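Local coordinates for protein probable dehydrogenase (Bordetella bronchiseptica, PDB 3MOI) that probably catalyses the NAD(P)-dependent oxidation or reduction of a substrate not yet identified, as a dehydrogenase of the GFO/IDH/MocA family, at residues A[183-188]-A[364-368]; A[19-23]-A[44-48]; A[294-298]-A[315-319]; A[155-160]-A[259-263]; A[164-168]-A[208-212]. One frame throughout, in Å; residues are numbered along the deposited sequence.

Contact 1 (A[183-188]-A[364-368]); sequences IDSIKT and WGKDT
K187 NZ is the atom that the second helix grips from several directions. It forms a salt bridge to D367 OD2, 2.7 Å away, met on the anti side of the carboxylate and 30° out of its plane. Two weak hydrogen bonds, each 3.3 Å, run from K187 NZ to W364 O and T368 OG1. The bend of the lysine chain at chi3 (-84°) swings the ammonium over the indole of W364, 3.9 Å from the centroid of the five-membered ring, while K187 CE makes a CH-pi contact with the six-membered ring. D184 OD1 forms a second node: T368 OG1 donates to it at 2.7 Å, nearly along the C-O bond, and W364 NE1 adds a weak, bent bond. T188 OG1, bonded back to D184 O, lies at the ring edge, 3.6 Å from W364 CH2. D367 does not serve the lysine alone, since its OD1 pairs with R387. Segments 183-188 and 364-368 run at 123°, their axes 11.0 Å apart, on helices 179-190 and 362-381. I183 also packs on V371 and C372 farther along helix 362-381 and on M228 of strand 225-231, while T188 reaches V130 of helix 128-139.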
# COMPACT_ATOMS: atom_id res chain seq x y z
N ILE A 183 6.94 9.98 -6.89
CA ILE A 183 6.62 11.29 -6.48
C ILE A 183 6.09 12.02 -7.71
O ILE A 183 5.09 12.69 -7.63
CB ILE A 183 7.83 12.03 -5.92
CG1 ILE A 183 8.35 11.37 -4.63
CG2 ILE A 183 7.53 13.53 -5.65
CD1 ILE A 183 9.71 11.93 -4.20
N ASP A 184 6.76 11.90 -8.85
CA ASP A 184 6.32 12.65 -10.02
C ASP A 184 4.97 12.19 -10.49
O ASP A 184 4.18 13.00 -10.99
CB ASP A 184 7.30 12.51 -11.18
CG ASP A 184 8.61 13.24 -10.94
OD1 ASP A 184 8.64 14.23 -10.18
OD2 ASP A 184 9.62 12.78 -11.48
N SER A 185 4.68 10.89 -10.31
CA SER A 185 3.39 10.38 -10.75
C SER A 185 2.29 10.92 -9.86
O SER A 185 1.18 11.28 -10.36
CB SER A 185 3.40 8.85 -10.75
OG SER A 185 4.43 8.44 -11.67
N ILE A 186 2.59 11.00 -8.57
CA ILE A 186 1.61 11.52 -7.62
C ILE A 186 1.32 12.96 -7.97
O ILE A 186 0.19 13.33 -8.14
CB ILE A 186 2.09 11.36 -6.22
CG1 ILE A 186 2.10 9.86 -5.83
CG2 ILE A 186 1.24 12.10 -5.28
CD1 ILE A 186 2.87 9.58 -4.57
N LYS A 187 2.32 13.79 -8.17
CA LYS A 187 2.07 15.13 -8.63
C LYS A 187 1.31 15.23 -9.96
O LYS A 187 0.47 16.12 -10.15
CB LYS A 187 3.37 15.83 -8.78
CG LYS A 187 4.11 16.06 -7.44
CD LYS A 187 5.00 17.29 -7.61
CE LYS A 187 6.27 17.00 -8.21
NZ LYS A 187 7.10 18.22 -8.26
N THR A 188 1.64 14.36 -10.90
CA THR A 188 1.01 14.42 -12.19
C THR A 188 -0.49 14.03 -12.11
O THR A 188 -1.35 14.76 -12.59
CB THR A 188 1.71 13.48 -13.14
OG1 THR A 188 3.04 13.96 -13.42
CG2 THR A 188 0.91 13.31 -14.43
N TRP A 364 9.82 22.11 -11.32
CA TRP A 364 9.14 20.93 -10.92
C TRP A 364 10.18 19.96 -10.46
O TRP A 364 10.01 19.30 -9.46
CB TRP A 364 8.37 20.41 -12.11
CG TRP A 364 7.93 19.00 -12.07
CD1 TRP A 364 8.71 17.88 -12.19
CD2 TRP A 364 6.59 18.54 -12.06
NE1 TRP A 364 7.93 16.74 -12.14
CE2 TRP A 364 6.62 17.13 -12.08
CE3 TRP A 364 5.35 19.18 -12.02
CZ2 TRP A 364 5.48 16.37 -12.09
CZ3 TRP A 364 4.24 18.44 -12.02
CH2 TRP A 364 4.29 17.05 -12.04
N GLY A 365 11.26 19.87 -11.20
CA GLY A 365 12.43 19.08 -10.79
C GLY A 365 12.98 19.44 -9.41
O GLY A 365 13.12 18.54 -8.53
N LYS A 366 13.21 20.74 -9.17
CA LYS A 366 13.73 21.15 -7.84
C LYS A 366 12.77 20.70 -6.78
O LYS A 366 13.18 20.15 -5.74
CB LYS A 366 13.96 22.66 -7.70
CG LYS A 366 14.46 23.10 -6.31
CD LYS A 366 14.67 24.61 -6.21
CE LYS A 366 15.41 24.98 -4.91
NZ LYS A 366 15.58 26.49 -4.79
N ASP A 367 11.50 20.91 -7.05
CA ASP A 367 10.45 20.50 -6.17
C ASP A 367 10.47 19.01 -5.85
O ASP A 367 10.38 18.62 -4.67
CB ASP A 367 9.09 20.95 -6.69
CG ASP A 367 7.98 20.56 -5.73
OD1 ASP A 367 7.61 21.37 -4.81
OD2 ASP A 367 7.54 19.39 -5.87
N THR A 368 10.71 18.17 -6.85
CA THR A 368 10.85 16.75 -6.58
C THR A 368 12.12 16.50 -5.77
O THR A 368 12.17 15.66 -4.81
CB THR A 368 10.85 15.97 -7.87
OG1 THR A 368 9.54 16.07 -8.42
CG2 THR A 368 11.22 14.48 -7.66

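Contact 2 (A[19-23]-A[44-48]); sequences APAMR and FGKEY
The Y48 ring is sandwiched between the guanidinium of R23 on one face and the F44 ring, one helical turn earlier, on the other. R23 lies almost parallel to the phenol, planes 11° apart and centres 4.2 Å from each other, in an off-centre cation-pi stack that brings R23 CZ to 3.8 Å from Y48 CE1. E47 OE2 approaches the edge of the same guanidinium, in its plane, and forms a long salt bridge of 3.9 Å with R23 NH2; the bend of the glutamate at chi2 (87°) turns its carboxylate toward the arginine. The phenol oxygen ends against the other helix: Y48 OH lies 3.2 Å from P20 N, which has no hydrogen to offer, and 3.5 Å from A19 CB. That methyl also fits against the rim of F44, 4.0 Å from F44 CZ and near the ring plane. At P20 the helix is kinked, its nitrogen making no bond to the preceding turn. Exposed charges thus border an apolar core of A19 and the two rings. Segments 19-23 and 44-48 run side by side at 25°, on helices 12-24 and 38-48, successive helices of the Rossmann fold. Strand 28-34 links them, and its I30 meets A19 and Y48 while its A33 meets F44.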
# COMPACT_ATOMS: atom_id res chain seq x y z
N ALA A 19 17.68 6.73 -27.37
CA ALA A 19 18.10 6.81 -28.81
C ALA A 19 17.21 6.08 -29.82
O ALA A 19 16.74 6.70 -30.76
CB ALA A 19 19.52 6.38 -28.97
N PRO A 20 16.92 4.79 -29.61
CA PRO A 20 16.05 4.10 -30.59
C PRO A 20 14.68 4.73 -30.66
O PRO A 20 14.16 4.98 -31.76
CB PRO A 20 15.96 2.67 -30.05
CG PRO A 20 17.08 2.55 -29.02
CD PRO A 20 17.19 3.94 -28.45
N ALA A 21 14.13 5.06 -29.50
CA ALA A 21 12.84 5.77 -29.42
C ALA A 21 12.83 7.08 -30.18
O ALA A 21 11.83 7.43 -30.78
CB ALA A 21 12.44 6.01 -27.94
N MET A 22 13.96 7.79 -30.16
CA MET A 22 14.09 9.02 -30.98
C MET A 22 14.09 8.71 -32.47
O MET A 22 13.45 9.45 -33.23
CB MET A 22 15.38 9.80 -30.66
CG MET A 22 15.30 10.84 -29.56
SD MET A 22 16.74 11.91 -29.38
CE MET A 22 15.98 12.93 -28.17
N ARG A 23 14.81 7.67 -32.91
CA ARG A 23 14.84 7.33 -34.36
C ARG A 23 13.40 7.16 -34.75
O ARG A 23 12.85 7.96 -35.49
CB ARG A 23 15.65 6.05 -34.67
CG ARG A 23 16.68 6.23 -35.80
CD ARG A 23 16.91 4.98 -36.69
NE ARG A 23 18.16 4.23 -36.45
CZ ARG A 23 18.33 3.30 -35.51
NH1 ARG A 23 17.35 3.03 -34.64
NH2 ARG A 23 19.48 2.65 -35.42
N PHE A 44 28.67 4.29 -31.55
CA PHE A 44 27.39 4.97 -31.70
C PHE A 44 27.30 5.88 -32.95
O PHE A 44 26.30 5.88 -33.67
CB PHE A 44 27.09 5.77 -30.44
CG PHE A 44 25.73 6.32 -30.40
CD1 PHE A 44 24.71 5.57 -29.89
CD2 PHE A 44 25.46 7.58 -30.87
CE1 PHE A 44 23.42 6.07 -29.85
CE2 PHE A 44 24.19 8.10 -30.83
CZ PHE A 44 23.16 7.33 -30.32
N GLY A 45 28.35 6.63 -33.23
CA GLY A 45 28.40 7.38 -34.47
C GLY A 45 28.22 6.52 -35.73
O GLY A 45 27.53 6.97 -36.66
N LYS A 46 28.85 5.34 -35.79
CA LYS A 46 28.71 4.42 -36.94
C LYS A 46 27.26 3.96 -37.06
O LYS A 46 26.65 4.10 -38.11
CB LYS A 46 29.62 3.14 -36.84
CG LYS A 46 30.97 3.18 -37.63
CD LYS A 46 31.84 1.90 -37.52
CE LYS A 46 32.81 1.68 -38.77
NZ LYS A 46 33.63 0.38 -38.76
N GLU A 47 26.70 3.40 -35.99
CA GLU A 47 25.34 2.82 -36.06
C GLU A 47 24.22 3.83 -36.41
O GLU A 47 23.30 3.46 -37.16
CB GLU A 47 25.01 2.13 -34.74
CG GLU A 47 23.55 1.77 -34.55
CD GLU A 47 23.16 0.42 -35.12
OE1 GLU A 47 23.81 -0.11 -36.07
OE2 GLU A 47 22.16 -0.12 -34.58
N TYR A 48 24.27 5.05 -35.86
CA TYR A 48 23.25 6.06 -36.14
C TYR A 48 23.63 7.03 -37.29
O TYR A 48 22.84 7.88 -37.66
CB TYR A 48 22.89 6.85 -34.88
CG TYR A 48 21.97 6.11 -33.98
CD1 TYR A 48 20.63 6.46 -33.88
CD2 TYR A 48 22.43 5.03 -33.20
CE1 TYR A 48 19.77 5.72 -33.03
CE2 TYR A 48 21.58 4.34 -32.34
CZ TYR A 48 20.27 4.68 -32.28
OH TYR A 48 19.44 3.95 -31.46

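Contact 3 (A[294-298]-A[315-319]); sequences DRKQP and SPEGV
Q297 carries the tight half of this contact. Its N donates to P316 O at 2.9 Å with a nearly straight N-H...O angle of 162°, and its own side chain closes over the same oxygen, with Q297 CB 3.3 Å and Q297 CG 3.4 Å from P316 O. The first torsion sets this up: with CG beside the backbone N (chi1 -73°), the aliphatic root of the glutamine is laid along the carbonyl and the E317-G318 peptide. Q297 is buried here, touching P128 and V129 of helix 128-139 as well as A332 and F339. The other half is loose and faces solvent. K296 lays only the root of its side chain on the turn, K296 CB being 4.2 Å from P316 CB, and then leads away. E317 starts in the opposite sense but curls back; even so, K296 NZ and E317 OE2 stay 5.8 Å apart, so their opposite charges attract at most from a distance. The loop that receives Q297 is itself well braced. S315 OG accepts from E317 N at 3.0 Å and more weakly from G318 N, while E329 supplies its strongest polar partner. The bond from E317 N to S315 OG makes an ST turn, and the backbone bond from S315 N to G318 O closes a tight beta hairpin, with P316 and E317 at its tip between strands 310-314 and 318-323.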
# COMPACT_ATOMS: atom_id res chain seq x y z
N ASP A 294 5.59 -5.14 -29.99
CA ASP A 294 4.62 -6.10 -29.48
C ASP A 294 4.43 -5.98 -27.94
O ASP A 294 3.96 -6.91 -27.25
CB ASP A 294 5.09 -7.50 -29.87
CG ASP A 294 3.99 -8.57 -29.69
OD1 ASP A 294 3.78 -9.34 -30.67
OD2 ASP A 294 3.37 -8.66 -28.58
N ARG A 295 4.76 -4.80 -27.40
CA ARG A 295 4.67 -4.57 -25.96
C ARG A 295 3.40 -3.84 -25.50
O ARG A 295 2.69 -3.19 -26.28
CB ARG A 295 5.93 -3.84 -25.47
CG ARG A 295 5.96 -2.32 -25.70
CD ARG A 295 7.40 -1.75 -25.70
NE ARG A 295 7.70 -0.99 -24.50
CZ ARG A 295 7.92 0.33 -24.43
NH1 ARG A 295 7.95 1.11 -25.53
NH2 ARG A 295 8.16 0.88 -23.24
N LYS A 296 3.12 -3.97 -24.20
CA LYS A 296 1.94 -3.35 -23.60
C LYS A 296 2.35 -2.04 -22.85
O LYS A 296 3.47 -1.55 -23.02
CB LYS A 296 1.24 -4.38 -22.67
CG LYS A 296 0.36 -5.48 -23.34
CD LYS A 296 1.20 -6.47 -24.12
CE LYS A 296 0.38 -7.68 -24.58
NZ LYS A 296 0.35 -8.76 -23.53
N GLN A 297 1.44 -1.46 -22.05
CA GLN A 297 1.72 -0.19 -21.37
C GLN A 297 2.74 -0.31 -20.23
O GLN A 297 2.67 -1.21 -19.44
CB GLN A 297 0.47 0.44 -20.80
CG GLN A 297 -0.45 1.03 -21.78
CD GLN A 297 0.19 2.07 -22.66
OE1 GLN A 297 1.11 2.80 -22.24
NE2 GLN A 297 -0.28 2.15 -23.92
N PRO A 298 3.68 0.61 -20.16
CA PRO A 298 4.63 0.64 -19.05
C PRO A 298 3.97 1.12 -17.79
O PRO A 298 2.90 1.73 -17.86
CB PRO A 298 5.66 1.67 -19.52
CG PRO A 298 5.51 1.69 -20.96
CD PRO A 298 4.05 1.58 -21.19
N SER A 315 -3.63 -0.37 -16.04
CA SER A 315 -3.71 -1.69 -16.62
C SER A 315 -2.69 -1.82 -17.74
O SER A 315 -2.03 -0.83 -18.14
CB SER A 315 -5.11 -1.90 -17.19
OG SER A 315 -5.22 -1.36 -18.50
N PRO A 316 -2.57 -3.02 -18.29
CA PRO A 316 -1.72 -3.19 -19.47
C PRO A 316 -2.16 -2.42 -20.71
O PRO A 316 -1.36 -2.22 -21.60
CB PRO A 316 -1.81 -4.71 -19.76
CG PRO A 316 -2.49 -5.30 -18.59
CD PRO A 316 -3.37 -4.22 -18.04
N GLU A 317 -3.42 -2.01 -20.77
CA GLU A 317 -3.96 -1.31 -21.93
C GLU A 317 -4.39 0.15 -21.61
O GLU A 317 -4.70 0.91 -22.52
CB GLU A 317 -5.14 -2.11 -22.51
CG GLU A 317 -4.87 -2.80 -23.88
CD GLU A 317 -4.65 -4.34 -23.83
OE1 GLU A 317 -5.38 -5.09 -23.10
OE2 GLU A 317 -3.72 -4.79 -24.57
N GLY A 318 -4.42 0.55 -20.34
CA GLY A 318 -4.98 1.85 -20.03
C GLY A 318 -5.30 1.93 -18.57
O GLY A 318 -4.46 1.58 -17.73
N VAL A 319 -6.51 2.36 -18.25
CA VAL A 319 -6.90 2.43 -16.86
C VAL A 319 -8.16 1.65 -16.55
O VAL A 319 -9.20 1.77 -17.23
CB VAL A 319 -7.11 3.87 -16.40
CG1 VAL A 319 -7.67 3.85 -15.00
CG2 VAL A 319 -5.75 4.69 -16.49

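Contact 4 (A[155-160]-A[259-263]); sequences DFLYRP and ARKVL
A259 CB is a small knob pressed into a hollow on the loop, walled by D155 OD1 at 3.7 Å and by Y158 CB at 3.8 Å; Y158 O lies closer still, though so short an approach to a methyl is doubtful. One turn on, L263 makes a forked bump whose two methyls both abut that carbonyl from one side: CD1 and CD2 each lie 3.3 Å from Y158 O. L263 CD2 also meets the edge of the Y158 ring, and L263 CD1 touches P160 CG at 4.3 Å. The Y158 ring projects from the loop toward the helix. It lies alongside R260, both side chains pointing the same way, and R260 CZ stands 4.3 Å from the ring centroid, 13° off the normal, in a cation-pi contact with planes tilted by 38°. A bend at chi3 (-78°) folds the guanidinium over one face of the ring, toward its rim. Both polar ends are secured: Y158 OH bonds to D205, and R260 NH2 to Y233 O and to D324 of the second subunit. Within the loop, R159 NE bonds to D155 OD2 in the guanidinium plane, which ties down one wall. D234 OD1 accepts from A259 N in the first turn of helix 258-265. P160 also packs on helix 270-278, so the loop after strand 145-153 is wedged between two helices near the subunit interface.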
# COMPACT_ATOMS: atom_id res chain seq x y z
N ASP A 155 13.76 -5.43 -7.80
CA ASP A 155 15.09 -5.99 -7.55
C ASP A 155 16.23 -5.01 -7.77
O ASP A 155 17.41 -5.42 -7.95
CB ASP A 155 15.30 -7.23 -8.40
CG ASP A 155 15.43 -6.91 -9.90
OD1 ASP A 155 15.52 -7.93 -10.69
OD2 ASP A 155 15.41 -5.68 -10.25
N PHE A 156 15.90 -3.74 -7.64
CA PHE A 156 16.74 -2.63 -8.01
C PHE A 156 18.08 -2.71 -7.31
O PHE A 156 19.15 -2.57 -7.92
CB PHE A 156 16.02 -1.31 -7.65
CG PHE A 156 16.89 -0.09 -7.73
CD1 PHE A 156 16.96 0.68 -8.89
CD2 PHE A 156 17.60 0.32 -6.63
CE1 PHE A 156 17.76 1.81 -8.98
CE2 PHE A 156 18.39 1.48 -6.69
CZ PHE A 156 18.48 2.21 -7.88
N LEU A 157 18.08 -2.93 -6.02
CA LEU A 157 19.34 -2.85 -5.33
C LEU A 157 20.31 -3.95 -5.83
O LEU A 157 21.51 -3.79 -5.70
CB LEU A 157 19.17 -2.96 -3.81
CG LEU A 157 20.43 -2.49 -3.04
CD1 LEU A 157 20.56 -1.01 -3.18
CD2 LEU A 157 20.42 -2.90 -1.55
N TYR A 158 19.80 -5.05 -6.39
CA TYR A 158 20.68 -6.12 -6.80
C TYR A 158 20.90 -6.21 -8.31
O TYR A 158 21.38 -7.20 -8.79
CB TYR A 158 20.19 -7.45 -6.20
CG TYR A 158 20.30 -7.40 -4.69
CD1 TYR A 158 21.48 -7.76 -4.03
CD2 TYR A 158 19.26 -6.92 -3.92
CE1 TYR A 158 21.58 -7.68 -2.63
CE2 TYR A 158 19.37 -6.84 -2.54
CZ TYR A 158 20.53 -7.22 -1.91
OH TYR A 158 20.59 -7.13 -0.55
N ARG A 159 20.57 -5.16 -9.06
CA ARG A 159 21.01 -5.04 -10.43
C ARG A 159 22.48 -4.63 -10.39
O ARG A 159 22.96 -4.16 -9.38
CB ARG A 159 20.18 -3.99 -11.18
CG ARG A 159 18.70 -4.21 -11.03
CD ARG A 159 17.88 -3.38 -11.96
NE ARG A 159 16.47 -3.48 -11.59
CZ ARG A 159 15.56 -2.52 -11.70
NH1 ARG A 159 15.86 -1.32 -12.21
NH2 ARG A 159 14.32 -2.76 -11.27
N PRO A 160 23.22 -4.86 -11.47
CA PRO A 160 24.64 -4.56 -11.46
C PRO A 160 24.99 -3.07 -11.36
O PRO A 160 24.54 -2.31 -12.18
CB PRO A 160 25.11 -5.12 -12.81
CG PRO A 160 24.19 -6.24 -13.08
CD PRO A 160 22.86 -5.80 -12.55
N ALA A 259 18.36 -11.27 -9.54
CA ALA A 259 19.47 -10.36 -9.64
C ALA A 259 20.51 -10.64 -8.59
O ALA A 259 21.68 -10.39 -8.81
CB ALA A 259 18.96 -8.88 -9.55
N ARG A 260 20.07 -11.12 -7.44
CA ARG A 260 20.96 -11.53 -6.36
C ARG A 260 21.76 -12.82 -6.72
O ARG A 260 22.94 -12.93 -6.38
CB ARG A 260 20.17 -11.71 -5.06
CG ARG A 260 21.07 -12.08 -3.86
CD ARG A 260 20.29 -12.57 -2.61
NE ARG A 260 19.70 -11.44 -1.88
CZ ARG A 260 18.50 -10.91 -2.11
NH1 ARG A 260 17.71 -11.44 -3.05
NH2 ARG A 260 18.07 -9.88 -1.36
N LYS A 261 21.13 -13.79 -7.39
CA LYS A 261 21.82 -14.98 -7.90
C LYS A 261 22.93 -14.55 -8.85
O LYS A 261 24.09 -14.85 -8.63
CB LYS A 261 20.83 -15.90 -8.65
CG LYS A 261 21.26 -17.39 -8.82
CD LYS A 261 20.23 -18.24 -9.67
CE LYS A 261 18.71 -17.79 -9.47
NZ LYS A 261 18.09 -17.92 -8.06
N VAL A 262 22.55 -13.81 -9.89
CA VAL A 262 23.53 -13.33 -10.86
C VAL A 262 24.76 -12.72 -10.15
O VAL A 262 25.88 -12.98 -10.54
CB VAL A 262 22.92 -12.35 -11.89
CG1 VAL A 262 24.01 -11.67 -12.67
CG2 VAL A 262 21.95 -13.06 -12.84
N LEU A 263 24.56 -11.96 -9.08
CA LEU A 263 25.70 -11.29 -8.45
C LEU A 263 26.54 -12.22 -7.59
O LEU A 263 27.74 -12.06 -7.52
CB LEU A 263 25.25 -10.10 -7.61
CG LEU A 263 24.93 -8.74 -8.26
CD1 LEU A 263 24.18 -8.78 -9.63
CD2 LEU A 263 24.13 -7.93 -7.19

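Contact 5 (A[164-168]-A[208-212]); sequences EELDT and RPTEG
T168 OG1 is the polar centre that joins the two loops. It donates to E211 OE1 over a short 2.5 Å, reaching the syn side of the carboxylate 30° out of its plane, and sits 2.7 Å from T210 OG1. The T210 proton may go to T168 or, weakly, to G172 O. E211 folds back at chi2 (81°) to bring its carboxylate to T168, and its OE2 is taken by a salt bridge to R203. The backbone of T168 is served separately: its N donates at 2.7 Å to a water, which in turn donates at 2.6 Å to P209 O. P209 is the centre of an inverse gamma turn that pairs T210 N with R208 O at 2.8 Å. L166 supplies the apolar part. Its CD1 lies over one face of the R208 guanidinium, toward the rim, although the exact position of that group, which has a salt bridge to E270, is uncertain; P209 CD meets L166 O at 3.5 Å. No backbone-to-backbone hydrogen bond crosses between 164-168 and 208-212. The polar link between these irregular loops runs instead through hydroxyls, one carboxylate and one water, beside the apolar packing of L166 on R208, P209 and T210, so their mutual placement depends on side chains and a bound solvent molecule and not on strand pairing.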
# COMPACT_ATOMS: atom_id res chain seq x y z
N GLU A 164 30.11 3.71 -6.60
CA GLU A 164 29.45 4.98 -6.24
C GLU A 164 27.90 4.93 -6.22
O GLU A 164 27.26 5.75 -5.54
CB GLU A 164 29.91 6.11 -7.13
CG GLU A 164 29.60 5.90 -8.65
CD GLU A 164 30.80 5.31 -9.46
OE1 GLU A 164 31.64 4.53 -8.87
OE2 GLU A 164 30.87 5.67 -10.68
N GLU A 165 27.28 4.01 -6.96
CA GLU A 165 25.82 3.91 -6.91
C GLU A 165 25.29 3.26 -5.62
O GLU A 165 24.06 3.24 -5.42
CB GLU A 165 25.30 3.09 -8.07
CG GLU A 165 25.39 3.72 -9.41
CD GLU A 165 24.92 2.73 -10.47
OE1 GLU A 165 25.73 1.91 -10.92
OE2 GLU A 165 23.73 2.76 -10.84
N LEU A 166 26.19 2.69 -4.79
CA LEU A 166 25.84 2.17 -3.44
C LEU A 166 26.33 3.10 -2.30
O LEU A 166 26.65 2.64 -1.19
CB LEU A 166 26.38 0.74 -3.22
CG LEU A 166 26.05 -0.21 -4.38
CD1 LEU A 166 26.81 -1.54 -4.29
CD2 LEU A 166 24.54 -0.40 -4.49
N ASP A 167 26.38 4.40 -2.62
CA ASP A 167 26.69 5.45 -1.68
C ASP A 167 25.68 6.59 -1.85
O ASP A 167 25.73 7.41 -2.79
CB ASP A 167 28.11 5.95 -1.92
CG ASP A 167 28.57 7.02 -0.89
OD1 ASP A 167 27.73 7.52 -0.11
OD2 ASP A 167 29.78 7.36 -0.90
N THR A 168 24.74 6.64 -0.93
CA THR A 168 23.74 7.70 -0.95
C THR A 168 24.39 9.08 -1.10
O THR A 168 23.85 9.92 -1.79
CB THR A 168 22.86 7.67 0.33
OG1 THR A 168 22.24 6.38 0.43
CG2 THR A 168 21.77 8.79 0.29
N ARG A 208 25.70 -3.33 0.79
CA ARG A 208 25.27 -2.40 -0.24
C ARG A 208 24.52 -1.25 0.43
O ARG A 208 23.34 -1.13 0.27
CB ARG A 208 24.38 -3.12 -1.28
CG ARG A 208 24.86 -4.48 -1.74
CD ARG A 208 24.20 -4.89 -3.05
NE ARG A 208 25.15 -4.73 -4.15
CZ ARG A 208 24.85 -4.45 -5.41
NH1 ARG A 208 23.60 -4.26 -5.81
NH2 ARG A 208 25.83 -4.34 -6.29
N PRO A 209 25.24 -0.38 1.13
CA PRO A 209 24.64 0.42 2.19
C PRO A 209 24.05 1.71 1.71
O PRO A 209 24.45 2.78 2.13
CB PRO A 209 25.83 0.67 3.14
CG PRO A 209 26.99 0.68 2.29
CD PRO A 209 26.67 -0.10 1.01
N THR A 210 23.07 1.61 0.83
CA THR A 210 22.31 2.74 0.45
C THR A 210 20.86 2.36 0.72
O THR A 210 20.57 1.25 1.06
CB THR A 210 22.55 3.13 -1.01
OG1 THR A 210 21.82 4.35 -1.30
CG2 THR A 210 22.11 2.03 -1.96
N GLU A 211 19.94 3.29 0.55
CA GLU A 211 18.58 3.03 0.86
C GLU A 211 18.02 2.05 -0.15
O GLU A 211 18.07 2.28 -1.33
CB GLU A 211 17.77 4.34 0.84
CG GLU A 211 17.99 5.23 2.05
CD GLU A 211 19.24 6.09 1.99
OE1 GLU A 211 19.75 6.28 0.87
OE2 GLU A 211 19.71 6.57 3.09
N GLY A 212 17.48 0.95 0.34
CA GLY A 212 16.71 0.05 -0.48
C GLY A 212 15.21 -0.01 -0.26
O GLY A 212 14.52 -0.52 -1.14
O HOH W 1 24.98 5.23 1.40

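How the contacts relate
Contact 2 comes first along the chain and belongs to the N-terminal Rossmann fold, about 29 Å between centres from contact 1 on the opposite side of the chain's centre. Contact 1 brings the late helix 362-381 back against helix 179-190, so the segments of contacts 4 and 5 alternate with its own, and contact 3 falls wholly within its span. Contacts 4 and 5 are neighbours, centres 13 Å apart: both use the long connection after strand 145-153, and L157 packs on T210 between them. Contact 3 lies at the hairpin between strands 310-314 and 318-323 of the mixed sheet that also contains strand 145-153. Distant stretches of sequence thus close one compact two-domain subunit.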